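Local coordinates for dihydrofolate reductase (Moritella profunda, PDB 2ZZA), which probably catalyses the NADPH-dependent reduction of 7,8-dihydrofolate to tetrahydrofolate, a step needed for glycine, purine and DNA precursor synthesis, at residues I41-N46 and R58-L63. Numbering follows the deposited sequence.
Sequences IVMGRN and RLNIVL. With NAP (NADP nicotinamide-adenine-dinucleotide phosphate), chain C.
Arg-58 meets Ile-41 through its aliphatic part, CD lying 4.1 Å from Ile-41 CG2, while its guanidinium reaches beyond the pair to bound folic acid and to Thr-36. At Leu-59 the backbone ladder begins: its carbonyl oxygen accepts the N-H of Ile-41. Asn-60 and Ile-41 run side by side in the same direction, and the CE methyl of Met-43 comes across to the same asparagine, 4.1 Å from its CB. With chi3 bent to 97°, the end of the methionine side chain comes nearer the neighbouring strand. Ile-61 forms two hydrogen bonds with the other strand, its N donating to Ile-41 O and its O accepting from Met-43 N, both at 2.9 Å. Its side chain shares with Val-42 the face packed on helix 80-87. This is the parallel pairing of a beta-alpha-beta unit, in which helix 45-51 links strands 40-44 and 59-63 within the central sheet of the dihydrofolate reductase fold; the axes of the two short strands are inclined at 28°. Val-62 turns to the opposite face, where CG2 packs 3.8 Å from Met-43 CG and CG1 touches the CA of Arg-45. Leu-63 continues the ladder by donating its N-H to Met-43 O, and lays CD1 against Val-42 CG1 (3.8 Å) with CD2 beside the NADP adenine. Its carbonyl oxygen accepts a weak hydrogen bond from Arg-45 N, which also donates to O4B of the adenosine ribose. With CG anti to its backbone nitrogen (chi1 -180°) and a bend further out at chi2, Arg-45 brings its guanidinium edge, in plane, to the 2'-phosphate: NH2 to NADP O1X is 2.7 Å. Gln-66 and Glu-49 hold the same guanidinium. A leucine in place of Arg-45 would probably leave that phosphate oxygen without its charged mate and Glu-49 without its salt bridge. At the pyrophosphate, Asn-46 ND2 donates to the bridging O3 of NADP (3.0 Å).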
# COMPACT_ATOMS: atom_id res chain seq x y z
N ILE A 41 -7.43 -5.65 3.01
CA ILE A 41 -6.55 -4.51 2.79
C ILE A 41 -6.89 -3.45 3.82
O ILE A 41 -8.06 -3.11 4.00
CB ILE A 41 -6.67 -3.94 1.36
CG1 ILE A 41 -8.13 -3.62 1.04
CG2 ILE A 41 -6.09 -4.93 0.35
CD1 ILE A 41 -8.33 -2.95 -0.31
N VAL A 42 -5.86 -2.94 4.50
CA VAL A 42 -6.02 -1.91 5.52
C VAL A 42 -5.47 -0.60 4.99
O VAL A 42 -4.33 -0.54 4.52
CB VAL A 42 -5.25 -2.29 6.80
CG1 VAL A 42 -5.40 -1.20 7.84
CG2 VAL A 42 -5.75 -3.63 7.33
N MET A 43 -6.26 0.46 5.08
CA MET A 43 -5.86 1.76 4.56
C MET A 43 -6.32 2.92 5.43
O MET A 43 -7.27 2.80 6.21
CB MET A 43 -6.46 1.94 3.17
CG MET A 43 -7.99 2.01 3.21
SD MET A 43 -8.78 1.95 1.61
CE MET A 43 -9.19 0.21 1.51
N GLY A 44 -5.64 4.06 5.29
CA GLY A 44 -6.04 5.23 6.06
C GLY A 44 -7.23 5.88 5.37
O GLY A 44 -7.49 5.61 4.19
N ARG A 45 -7.93 6.75 6.08
CA ARG A 45 -9.09 7.43 5.52
C ARG A 45 -8.76 8.19 4.24
O ARG A 45 -9.53 8.15 3.28
CB ARG A 45 -9.66 8.42 6.55
CG ARG A 45 -10.89 9.20 6.07
CD ARG A 45 -10.89 10.59 6.67
NE ARG A 45 -12.11 11.35 6.38
CZ ARG A 45 -12.95 11.79 7.32
NH1 ARG A 45 -14.02 12.48 6.97
NH2 ARG A 45 -12.71 11.53 8.60
N ASN A 46 -7.63 8.88 4.22
CA ASN A 46 -7.25 9.65 3.04
C ASN A 46 -7.06 8.76 1.82
O ASN A 46 -7.50 9.11 0.72
CB ASN A 46 -5.97 10.45 3.31
CG ASN A 46 -6.17 11.52 4.38
OD1 ASN A 46 -7.29 11.94 4.65
ND2 ASN A 46 -5.08 11.97 4.98
N ARG A 58 -11.91 -7.89 -2.12
CA ARG A 58 -11.08 -7.71 -0.94
C ARG A 58 -11.89 -7.14 0.20
O ARG A 58 -12.85 -6.40 -0.03
CB ARG A 58 -9.91 -6.76 -1.26
CG ARG A 58 -8.73 -7.42 -1.96
CD ARG A 58 -8.03 -6.45 -2.91
NE ARG A 58 -8.89 -6.10 -4.04
CZ ARG A 58 -8.51 -5.36 -5.08
NH1 ARG A 58 -9.38 -5.11 -6.05
NH2 ARG A 58 -7.28 -4.87 -5.16
N LEU A 59 -11.52 -7.49 1.43
CA LEU A 59 -12.20 -6.95 2.61
C LEU A 59 -11.54 -5.58 2.80
O LEU A 59 -10.36 -5.51 3.12
CB LEU A 59 -11.91 -7.83 3.83
CG LEU A 59 -12.91 -7.80 4.99
CD1 LEU A 59 -12.19 -8.20 6.27
CD2 LEU A 59 -13.54 -6.43 5.14
N ASN A 60 -12.30 -4.51 2.57
CA ASN A 60 -11.76 -3.15 2.70
C ASN A 60 -11.90 -2.63 4.12
O ASN A 60 -13.01 -2.42 4.61
CB ASN A 60 -12.47 -2.19 1.75
CG ASN A 60 -12.17 -2.48 0.29
OD1 ASN A 60 -12.42 -3.59 -0.21
ND2 ASN A 60 -11.64 -1.49 -0.41
N ILE A 61 -10.76 -2.42 4.79
CA ILE A 61 -10.74 -1.92 6.16
C ILE A 61 -10.11 -0.53 6.15
O ILE A 61 -8.97 -0.37 5.74
CB ILE A 61 -9.91 -2.86 7.07
CG1 ILE A 61 -10.58 -4.23 7.13
CG2 ILE A 61 -9.78 -2.25 8.46
CD1 ILE A 61 -9.72 -5.31 7.76
N VAL A 62 -10.88 0.46 6.60
CA VAL A 62 -10.43 1.85 6.62
C VAL A 62 -10.27 2.39 8.04
O VAL A 62 -11.14 2.22 8.90
CB VAL A 62 -11.44 2.75 5.86
CG1 VAL A 62 -10.97 4.19 5.86
CG2 VAL A 62 -11.61 2.23 4.44
N LEU A 63 -9.14 3.06 8.28
CA LEU A 63 -8.84 3.62 9.59
C LEU A 63 -9.25 5.07 9.71
O LEU A 63 -8.85 5.91 8.90
CB LEU A 63 -7.35 3.48 9.88
CG LEU A 63 -6.84 2.11 10.31
CD1 LEU A 63 -5.40 1.97 9.88
CD2 LEU A 63 -6.99 1.94 11.81
PA NAP C . -3.56 8.22 4.99
O1A NAP C . -2.42 7.59 5.70
O2A NAP C . -4.14 7.29 3.81
O5B NAP C . -4.80 8.50 5.97
C5B NAP C . -4.62 9.32 7.13
C4B NAP C . -5.86 9.27 8.02
O4B NAP C . -6.14 7.93 8.47
C3B NAP C . -5.66 10.07 9.30
O3B NAP C . -5.87 11.46 9.02
C2B NAP C . -6.85 9.51 10.08
O2B NAP C . -8.07 9.97 9.48
C1B NAP C . -6.70 8.02 9.79
N9A NAP C . -5.75 7.40 10.73
C8A NAP C . -4.42 7.40 10.64
N7A NAP C . -3.90 6.70 11.65
C5A NAP C . -4.91 6.25 12.39
C6A NAP C . -5.00 5.47 13.54
N6A NAP C . -3.90 5.00 14.12
N1A NAP C . -6.21 5.18 14.03
C2A NAP C . -7.31 5.62 13.45
N3A NAP C . -7.26 6.37 12.36
C4A NAP C . -6.09 6.70 11.81
O3 NAP C . -3.23 9.65 4.32
PN NAP C . -1.79 10.07 3.73
O1N NAP C . -2.15 11.48 3.43
O2N NAP C . -0.94 9.64 4.85
O5D NAP C . -1.90 9.01 2.52
C5D NAP C . -2.60 9.34 1.32
C4D NAP C . -1.64 9.84 0.23
O4D NAP C . -0.75 8.74 -0.06
C3D NAP C . -2.41 10.11 -1.06
O3D NAP C . -1.68 10.98 -1.93
C2D NAP C . -2.48 8.71 -1.67
O2D NAP C . -2.67 8.78 -3.08
C1D NAP C . -1.04 8.27 -1.38
N1N NAP C . -0.85 6.80 -1.49
C2N NAP C . 0.10 6.28 -2.37
C3N NAP C . 0.34 4.91 -2.40
C7N NAP C . 1.40 4.33 -3.34
O7N NAP C . 1.80 3.18 -3.21
N7N NAP C . 1.86 5.17 -4.27
C4N NAP C . -0.37 4.07 -1.56
C5N NAP C . -1.33 4.58 -0.69
C6N NAP C . -1.57 5.94 -0.65
P2B NAP C . -9.25 10.53 10.42
O1X NAP C . -10.59 10.30 9.83
O2X NAP C . -9.07 9.83 11.86
O3X NAP C . -8.92 12.10 10.61